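Side-chain contacts in MIPZ (Caulobacter crescentus, PDB 2XJ9), which acts as a dimerising, nucleoid-binding ATPase of the P-loop class that inhibits cell division and helps position the division plane: residues A[118-123]-A[160-165]; A[204-207]-A[211-214]; A[53-58]-A[234-239]. The protein carries 1 engineered substitution. All blocks are in the same frame, centred on the assembly; numbering follows the deposited sequence.

Contact 1 (A[118-123]-A[160-165])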
loop_
_atom_site.group_PDB
_atom_site.type_symbol
_atom_site.label_atom_id
_atom_site.label_comp_id
_atom_site.label_asym_id
_atom_site.label_seq_id
_atom_site.Cartn_x
_atom_site.Cartn_y
_atom_site.Cartn_z
ATOM N N ILE A 118 9.879 12.034 10.784
ATOM C CA ILE A 118 11.041 11.203 10.536
ATOM C C ILE A 118 11.158 10.874 9.052
ATOM O O ILE A 118 12.240 10.868 8.478
ATOM C CB ILE A 118 11.024 9.957 11.395
ATOM C CG1 ILE A 118 9.772 9.136 11.135
ATOM C CG2 ILE A 118 11.078 10.345 12.862
ATOM C CD1 ILE A 118 9.716 7.870 11.979
ATOM N N THR A 119 10.030 10.632 8.411
ATOM C CA THR A 119 10.051 10.460 6.974
ATOM C C THR A 119 10.679 11.657 6.262
ATOM O O THR A 119 11.608 11.485 5.488
ATOM C CB THR A 119 8.660 10.176 6.431
ATOM O OG1 THR A 119 8.473 8.759 6.413
ATOM C CG2 THR A 119 8.516 10.720 5.013
ATOM N N ARG A 120 10.185 12.863 6.525
ATOM C CA ARG A 120 10.752 14.057 5.903
ATOM C C ARG A 120 12.241 14.253 6.227
ATOM O O ARG A 120 13.013 14.781 5.424
ATOM C CB ARG A 120 9.992 15.287 6.364
ATOM C CG ARG A 120 8.504 15.212 6.193
ATOM C CD ARG A 120 8.067 16.528 5.604
ATOM N NE ARG A 120 6.733 16.475 5.108
ATOM C CZ ARG A 120 6.242 16.542 3.873
ATOM N NH1 ARG A 120 6.948 16.725 2.758
ATOM N NH2 ARG A 120 4.931 16.434 3.797
ATOM N N MET A 121 12.636 13.842 7.425
ATOM C CA MET A 121 14.017 13.967 7.864
ATOM C C MET A 121 14.914 13.045 7.071
ATOM O O MET A 121 16.082 13.347 6.838
ATOM C CB MET A 121 14.141 13.604 9.343
ATOM C CG MET A 121 13.679 14.667 10.297
ATOM S SD MET A 121 15.056 15.019 11.383
ATOM C CE MET A 121 15.419 13.389 12.019
ATOM N N ALA A 122 14.374 11.899 6.679
ATOM C CA ALA A 122 15.168 10.915 5.981
ATOM C C ALA A 122 15.384 11.348 4.551
ATOM O O ALA A 122 16.387 11.038 3.957
ATOM C CB ALA A 122 14.489 9.565 6.036
ATOM N N HIS A 123 14.443 12.085 3.991
ATOM C CA HIS A 123 14.561 12.438 2.584
ATOM C C HIS A 123 15.647 13.498 2.424
ATOM O O HIS A 123 16.316 13.579 1.395
ATOM C CB HIS A 123 13.199 12.848 1.968
ATOM C CG HIS A 123 12.367 11.674 1.503
ATOM N ND1 HIS A 123 11.611 10.904 2.364
ATOM C CD2 HIS A 123 12.188 11.131 0.272
ATOM C CE1 HIS A 123 11.009 9.940 1.689
ATOM N NE2 HIS A 123 11.340 10.055 0.416
ATOM N N SER A 160 6.151 14.218 -4.997
ATOM C CA SER A 160 7.195 14.903 -5.751
ATOM C C SER A 160 7.738 16.002 -4.892
ATOM O O SER A 160 8.943 16.124 -4.740
ATOM C CB SER A 160 6.646 15.511 -7.032
ATOM O OG SER A 160 6.667 14.563 -8.073
ATOM N N LEU A 161 6.834 16.792 -4.314
ATOM C CA LEU A 161 7.231 17.906 -3.436
ATOM C C LEU A 161 8.018 17.436 -2.211
ATOM O O LEU A 161 8.991 18.064 -1.818
ATOM C CB LEU A 161 6.022 18.733 -2.990
ATOM C CG LEU A 161 5.100 19.239 -4.100
ATOM C CD1 LEU A 161 3.865 19.920 -3.517
ATOM C CD2 LEU A 161 5.874 20.165 -5.033
ATOM N N THR A 162 7.602 16.329 -1.611
ATOM C CA THR A 162 8.336 15.792 -0.476
ATOM C C THR A 162 9.826 15.575 -0.785
ATOM O O THR A 162 10.682 15.810 0.062
ATOM C CB THR A 162 7.701 14.494 0.044
ATOM O OG1 THR A 162 6.485 14.814 0.734
ATOM C CG2 THR A 162 8.661 13.742 0.973
ATOM N N VAL A 163 10.141 15.131 -1.995
ATOM C CA VAL A 163 11.533 14.885 -2.345
ATOM C C VAL A 163 12.215 16.189 -2.759
ATOM O O VAL A 163 13.409 16.386 -2.525
ATOM C CB VAL A 163 11.637 13.895 -3.501
ATOM C CG1 VAL A 163 13.087 13.639 -3.834
ATOM C CG2 VAL A 163 10.945 12.613 -3.139
ATOM N N TRP A 164 11.440 17.065 -3.390
ATOM C CA TRP A 164 11.918 18.345 -3.861
ATOM C C TRP A 164 12.339 19.210 -2.676
ATOM O O TRP A 164 13.211 20.073 -2.805
ATOM C CB TRP A 164 10.801 19.032 -4.651
ATOM C CG TRP A 164 11.271 19.788 -5.852
ATOM C CD1 TRP A 164 11.495 19.284 -7.104
ATOM C CD2 TRP A 164 11.573 21.188 -5.921
ATOM N NE1 TRP A 164 11.922 20.285 -7.947
ATOM C CE2 TRP A 164 11.978 21.463 -7.246
ATOM C CE3 TRP A 164 11.543 22.236 -4.992
ATOM C CZ2 TRP A 164 12.349 22.747 -7.665
ATOM C CZ3 TRP A 164 11.913 23.510 -5.409
ATOM C CH2 TRP A 164 12.310 23.753 -6.734
ATOM N N GLU A 165 11.720 18.978 -1.521
ATOM C CA GLU A 165 12.052 19.731 -0.310
ATOM C C GLU A 165 13.170 19.029 0.459
ATOM O O GLU A 165 13.916 19.643 1.209
ATOM C CB GLU A 165 10.812 19.921 0.579
ATOM C CG GLU A 165 10.973 20.922 1.736
ATOM C CD GLU A 165 10.690 22.380 1.340
ATOM O OE1 GLU A 165 11.054 23.299 2.120
ATOM O OE2 GLU A 165 10.099 22.602 0.256
#

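Contact 2 (A[204-207]-A[211-214])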
loop_
_atom_site.group_PDB
_atom_site.type_symbol
_atom_site.label_atom_id
_atom_site.label_comp_id
_atom_site.label_asym_id
_atom_site.label_seq_id
_atom_site.Cartn_x
_atom_site.Cartn_y
_atom_site.Cartn_z
ATOM N N ASN A 204 7.617 9.889 -18.332
ATOM C CA ASN A 204 8.764 10.594 -18.885
ATOM C C ASN A 204 8.614 12.103 -18.770
ATOM O O ASN A 204 9.551 12.797 -18.379
ATOM C CB ASN A 204 9.007 10.189 -20.342
ATOM C CG ASN A 204 9.417 8.736 -20.478
ATOM O OD1 ASN A 204 10.152 8.212 -19.643
ATOM N ND2 ASN A 204 8.935 8.073 -21.526
ATOM N N ALA A 205 7.433 12.607 -19.109
ATOM C CA ALA A 205 7.193 14.045 -19.097
ATOM C C ALA A 205 7.500 14.574 -17.719
ATOM O O ALA A 205 8.171 15.597 -17.571
ATOM C CB ALA A 205 5.757 14.349 -19.468
ATOM N N LEU A 206 7.008 13.847 -16.716
ATOM C CA LEU A 206 7.184 14.202 -15.316
ATOM C C LEU A 206 8.644 14.194 -14.904
ATOM O O LEU A 206 9.076 15.046 -14.139
ATOM C CB LEU A 206 6.401 13.239 -14.434
ATOM C CG LEU A 206 6.332 13.615 -12.957
ATOM C CD1 LEU A 206 5.809 15.008 -12.827
ATOM C CD2 LEU A 206 5.419 12.642 -12.215
ATOM N N ALA A 207 9.398 13.222 -15.406
ATOM C CA ALA A 207 10.818 13.121 -15.101
ATOM C C ALA A 207 11.522 14.434 -15.447
ATOM O O ALA A 207 12.263 14.986 -14.636
ATOM C CB ALA A 207 11.439 11.946 -15.847
ATOM N N GLY A 211 12.862 15.903 -12.131
ATOM C CA GLY A 211 14.234 15.485 -11.944
ATOM C C GLY A 211 14.466 14.118 -11.313
ATOM O O GLY A 211 15.286 13.955 -10.389
ATOM N N PHE A 212 13.760 13.114 -11.813
ATOM C CA PHE A 212 14.162 11.753 -11.526
ATOM C C PHE A 212 14.450 11.028 -12.835
ATOM O O PHE A 212 14.160 11.544 -13.921
ATOM C CB PHE A 212 13.122 11.016 -10.679
ATOM C CG PHE A 212 11.767 10.968 -11.287
ATOM C CD1 PHE A 212 10.760 11.788 -10.823
ATOM C CD2 PHE A 212 11.492 10.079 -12.322
ATOM C CE1 PHE A 212 9.499 11.739 -11.387
ATOM C CE2 PHE A 212 10.231 10.021 -12.891
ATOM C CZ PHE A 212 9.231 10.852 -12.424
ATOM N N ARG A 213 15.046 9.850 -12.720
ATOM C CA ARG A 213 15.284 9.012 -13.861
ATOM C C ARG A 213 14.660 7.645 -13.634
ATOM O O ARG A 213 14.703 7.096 -12.540
ATOM C CB ARG A 213 16.776 8.886 -14.114
ATOM C CG ARG A 213 17.582 8.577 -12.887
ATOM C CD ARG A 213 19.016 8.238 -13.231
ATOM N NE ARG A 213 19.699 7.678 -12.074
ATOM C CZ ARG A 213 20.016 6.394 -11.947
ATOM N NH1 ARG A 213 19.733 5.544 -12.917
ATOM N NH2 ARG A 213 20.631 5.959 -10.859
ATOM N N ILE A 214 14.072 7.100 -14.680
ATOM C CA ILE A 214 13.358 5.850 -14.560
ATOM C C ILE A 214 14.304 4.651 -14.534
ATOM O O ILE A 214 15.241 4.558 -15.324
ATOM C CB ILE A 214 12.332 5.698 -15.688
ATOM C CG1 ILE A 214 11.387 6.893 -15.684
ATOM C CG2 ILE A 214 11.574 4.398 -15.542
ATOM C CD1 ILE A 214 10.719 7.127 -16.995
#

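Contact 3 (A[53-58]-A[234-239])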
loop_
_atom_site.group_PDB
_atom_site.type_symbol
_atom_site.label_atom_id
_atom_site.label_comp_id
_atom_site.label_asym_id
_atom_site.label_seq_id
_atom_site.Cartn_x
_atom_site.Cartn_y
_atom_site.Cartn_z
ATOM N N GLU A 53 13.767 -9.857 11.919
ATOM C CA GLU A 53 13.451 -10.683 13.084
ATOM C C GLU A 53 13.142 -12.139 12.694
ATOM O O GLU A 53 13.486 -13.057 13.433
ATOM C CB GLU A 53 12.295 -10.103 13.884
ATOM C CG GLU A 53 12.578 -8.734 14.423
ATOM C CD GLU A 53 11.372 -8.108 15.083
ATOM O OE1 GLU A 53 10.262 -8.716 14.993
ATOM O OE2 GLU A 53 11.550 -7.009 15.681
ATOM N N ASN A 54 12.501 -12.343 11.541
ATOM C CA ASN A 54 12.213 -13.684 11.064
ATOM C C ASN A 54 13.475 -14.376 10.572
ATOM O O ASN A 54 13.592 -15.595 10.671
ATOM C CB ASN A 54 11.162 -13.665 9.941
ATOM C CG ASN A 54 9.822 -13.088 10.386
ATOM O OD1 ASN A 54 9.423 -13.225 11.541
ATOM N ND2 ASN A 54 9.123 -12.436 9.459
ATOM N N ARG A 55 14.412 -13.597 10.035
ATOM C CA ARG A 55 15.662 -14.148 9.522
ATOM C C ARG A 55 16.481 -14.640 10.688
ATOM O O ARG A 55 16.941 -15.786 10.718
ATOM C CB ARG A 55 16.441 -13.074 8.786
ATOM C CG ARG A 55 17.676 -13.558 8.032
ATOM C CD ARG A 55 18.190 -12.419 7.170
ATOM N NE ARG A 55 19.332 -12.769 6.347
ATOM C CZ ARG A 55 19.264 -13.085 5.060
ATOM N NH1 ARG A 55 18.109 -13.113 4.445
ATOM N NH2 ARG A 55 20.359 -13.384 4.382
ATOM N N ARG A 56 16.668 -13.735 11.638
ATOM C CA ARG A 56 17.258 -14.022 12.932
ATOM C C ARG A 56 16.707 -15.327 13.508
ATOM O O ARG A 56 17.440 -16.288 13.680
ATOM C CB ARG A 56 16.963 -12.836 13.867
ATOM C CG ARG A 56 17.588 -12.889 15.263
ATOM C CD ARG A 56 19.114 -13.031 15.237
ATOM N NE ARG A 56 19.517 -14.311 14.663
ATOM C CZ ARG A 56 20.748 -14.805 14.716
ATOM N NH1 ARG A 56 21.030 -15.980 14.151
ATOM N NH2 ARG A 56 21.700 -14.118 15.335
ATOM N N ALA A 57 15.403 -15.364 13.780
ATOM C CA ALA A 57 14.767 -16.540 14.374
ATOM C C ALA A 57 14.904 -17.802 13.544
ATOM O O ALA A 57 14.993 -18.890 14.101
ATOM C CB ALA A 57 13.316 -16.269 14.662
ATOM N N TRP A 58 14.919 -17.659 12.220
ATOM C CA TRP A 58 15.012 -18.810 11.322
ATOM C C TRP A 58 16.435 -19.395 11.213
ATOM O O TRP A 58 16.647 -20.585 11.478
ATOM C CB TRP A 58 14.477 -18.458 9.937
ATOM C CG TRP A 58 14.416 -19.646 9.021
ATOM C CD1 TRP A 58 13.366 -20.494 8.856
ATOM C CD2 TRP A 58 15.453 -20.121 8.154
ATOM N NE1 TRP A 58 13.675 -21.464 7.939
ATOM C CE2 TRP A 58 14.952 -21.262 7.495
ATOM C CE3 TRP A 58 16.751 -19.694 7.869
ATOM C CZ2 TRP A 58 15.702 -21.978 6.567
ATOM C CZ3 TRP A 58 17.498 -20.409 6.946
ATOM C CH2 TRP A 58 16.968 -21.537 6.302
ATOM N N ILE A 234 15.662 -14.419 -2.712
ATOM C CA ILE A 234 16.285 -15.232 -3.767
ATOM C C ILE A 234 17.802 -15.295 -3.601
ATOM O O ILE A 234 18.438 -16.307 -3.910
ATOM C CB ILE A 234 16.017 -14.706 -5.206
ATOM C CG1 ILE A 234 15.162 -13.454 -5.188
ATOM C CG2 ILE A 234 15.412 -15.776 -6.069
ATOM C CD1 ILE A 234 15.941 -12.227 -4.842
ATOM N N ALA A 235 18.376 -14.191 -3.141
ATOM C CA ALA A 235 19.808 -14.092 -2.981
ATOM C C ALA A 235 20.338 -15.109 -1.968
ATOM O O ALA A 235 21.541 -15.295 -1.853
ATOM C CB ALA A 235 20.173 -12.687 -2.566
ATOM N N ASP A 236 19.440 -15.767 -1.242
ATOM C CA ASP A 236 19.824 -16.756 -0.242
ATOM C C ASP A 236 19.721 -18.187 -0.748
ATOM O O ASP A 236 20.155 -19.118 -0.079
ATOM C CB ASP A 236 18.924 -16.643 0.974
ATOM C CG ASP A 236 19.188 -15.415 1.768
ATOM O OD1 ASP A 236 18.237 -14.633 1.960
ATOM O OD2 ASP A 236 20.340 -15.242 2.209
ATOM N N LEU A 237 19.129 -18.371 -1.917
ATOM C CA LEU A 237 18.741 -19.708 -2.332
ATOM C C LEU A 237 19.805 -20.518 -3.055
ATOM O O LEU A 237 19.628 -20.951 -4.191
ATOM C CB LEU A 237 17.426 -19.687 -3.101
ATOM C CG LEU A 237 16.270 -19.173 -2.249
ATOM C CD1 LEU A 237 14.989 -19.262 -3.040
ATOM C CD2 LEU A 237 16.175 -19.959 -0.968
ATOM N N SER A 238 20.860 -20.824 -2.305
ATOM C CA SER A 238 21.812 -21.868 -2.663
ATOM C C SER A 238 21.285 -23.268 -2.307
ATOM O O SER A 238 20.299 -23.406 -1.584
ATOM C CB SER A 238 23.121 -21.642 -1.919
ATOM O OG SER A 238 22.959 -21.974 -0.549
ATOM N N PRO A 239 21.969 -24.309 -2.809
ATOM C CA PRO A 239 21.756 -25.730 -2.530
ATOM C C PRO A 239 21.475 -26.037 -1.055
ATOM O O PRO A 239 20.691 -26.951 -0.768
ATOM C CB PRO A 239 23.099 -26.349 -2.918
ATOM C CG PRO A 239 23.628 -25.476 -3.990
ATOM C CD PRO A 239 23.101 -24.096 -3.730
#

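Contact 1 (A[118-123]-A[160-165])
The first torsion of T162 (chi1 -73°) sets CG2 anti to its backbone N, where it meets H123, and turns OG1 beside that N, where it meets R120. H123 holds CG anti to its own carbonyl carbon, which carries the imidazole toward helix 158-168. CG2 of T162 stands over the middle of one ring face, 4.3 Å from the H123 ring centroid, as a CH-pi contact. V163 reaches the same ring obliquely, with its CG2 3.9 Å from CD2 of H123. A bond one helical turn back fixes the ring's rotation: ND1 of H123 donates almost straight (173°) to O of T119 at 3.2 Å, with the acceptor in the ring plane. H123 NE2 is hydrogen-bonded to Y159 OH. These groups join two helices of the P-loop NTPase fold; the axes of the segments 118-123 and 160-165 pass 9.3 Å apart at 55°, and V8 of the parallel sheet's strand 5-9 touches H123. R120, partly exposed, bends at chi2 and brings NH1 to 2.8 Å from OG1 of T162, the two side chains crossing nearly at right angles. NH2 of R120 forms a salt bridge with D115, and R44 of the second subunit packs on this arginine.

Contact 2 (A[204-207]-A[211-214])
Carbonyl O of A207 accepts the backbone N-H of G211 at 2.7 Å, with an angle of 152° at the hydrogen. The bond spans four residues and is the last helical turn's tie to the residue that leaves it. G211 has positive phi, and a CB on this backbone would press on the carbonyl O of the preceding residue; a glycine therefore suits the point where helix 194-210 ends and the chain turns back toward strand 213-215. F212, the next residue, turns its ring back against the helix. Its chi1 of 57° puts CG between the backbone N and the carbonyl carbon. One ring face lies on the A207 backbone: CA is 3.9 Å from the centroid of the F212 ring and offset toward the rim, a CH-pi contact. The methyl of A207 extends this packing, with CB 3.7 Å from CE2 of F212 and 3.4 Å from its carbonyl O. L206 approaches the ring obliquely, its CG 4.0 Å from CE1 of F212. Two residues further on, the CB of I214 is directed toward the helix, but its CD1 lies implausibly close to OD1 of N204, so the detail there is doubtful. The CB of R213 is directed away from the helix, and its guanidinium is salt-bridged to D180. The R213 backbone pairs with W181 and V183, adding strand 213-215 to the edge of the parallel sheet, while W181 meets the F212 ring edge-to-face. The contact thus closes the helix-to-strand turn of a beta-alpha-beta crossover, in which helix 194-210 links strand 180-186 to its parallel neighbour 213-215.

Contact 3 (A[53-58]-A[234-239])
R55 and D236 approach from opposite directions and meet end-on, guanidinium to carboxylate. The arginine chain is extended from CG to NE, with CG anti to the backbone N (chi1 -172°), and carries the charge straight out from helix 47-62. Two nitrogens grip two oxygens: NH1 of R55 donates to OD1 of D236 at 2.9 Å, with 152° at the hydrogen, and NH2 of R55 donates to OD2 of D236, also at 2.9 Å. Both oxygens are met on their syn sides, yet the salt bridge is not flat, because the guanidinium and carboxylate planes stand 45° apart and each donor lies somewhat out of the carboxylate plane. Both residues are buried, and more bonds share the load: NH1 of R55 also serves G231 O and NH2 serves P67 O, while D236 takes Y31 OH on OD2 and T233 N on OD1. A leucine in place of R55 would probably leave the D236 carboxylate buried without its countercharge and the carbonyls of P67 and G231 short of a donor. Next to the aspartate the chain bends in an inverse gamma turn centred on L237. The bridge joins helix 47-62 to the 3-10 turn 234-236 in the long loop between strand 213-215 and helix 249-263; T27 of helix 18-30 touches both charged side chains, and W58, one turn beyond R55, packs on P148 of the second subunit.

In the fold
Contacts 1 and 2 are neighbours, with centres about 17 Å apart and nearest atoms about 5 Å apart, but they do not touch. Contact 3 lies across the centre of the chain, about 32 Å from contact 1 and 35 Å from contact 2 between centres. Along the sequence contacts 1 and 2 are nested within the loop that contact 3 closes, and contact 1 is complete before contact 2 begins. The H123 side chain of contact 1 lies about 11 Å from a bound nucleotide analogue and about 13 Å from a magnesium ion. Contacts 1 and 3 also touch the second subunit, whereas contact 2 meets no other chain.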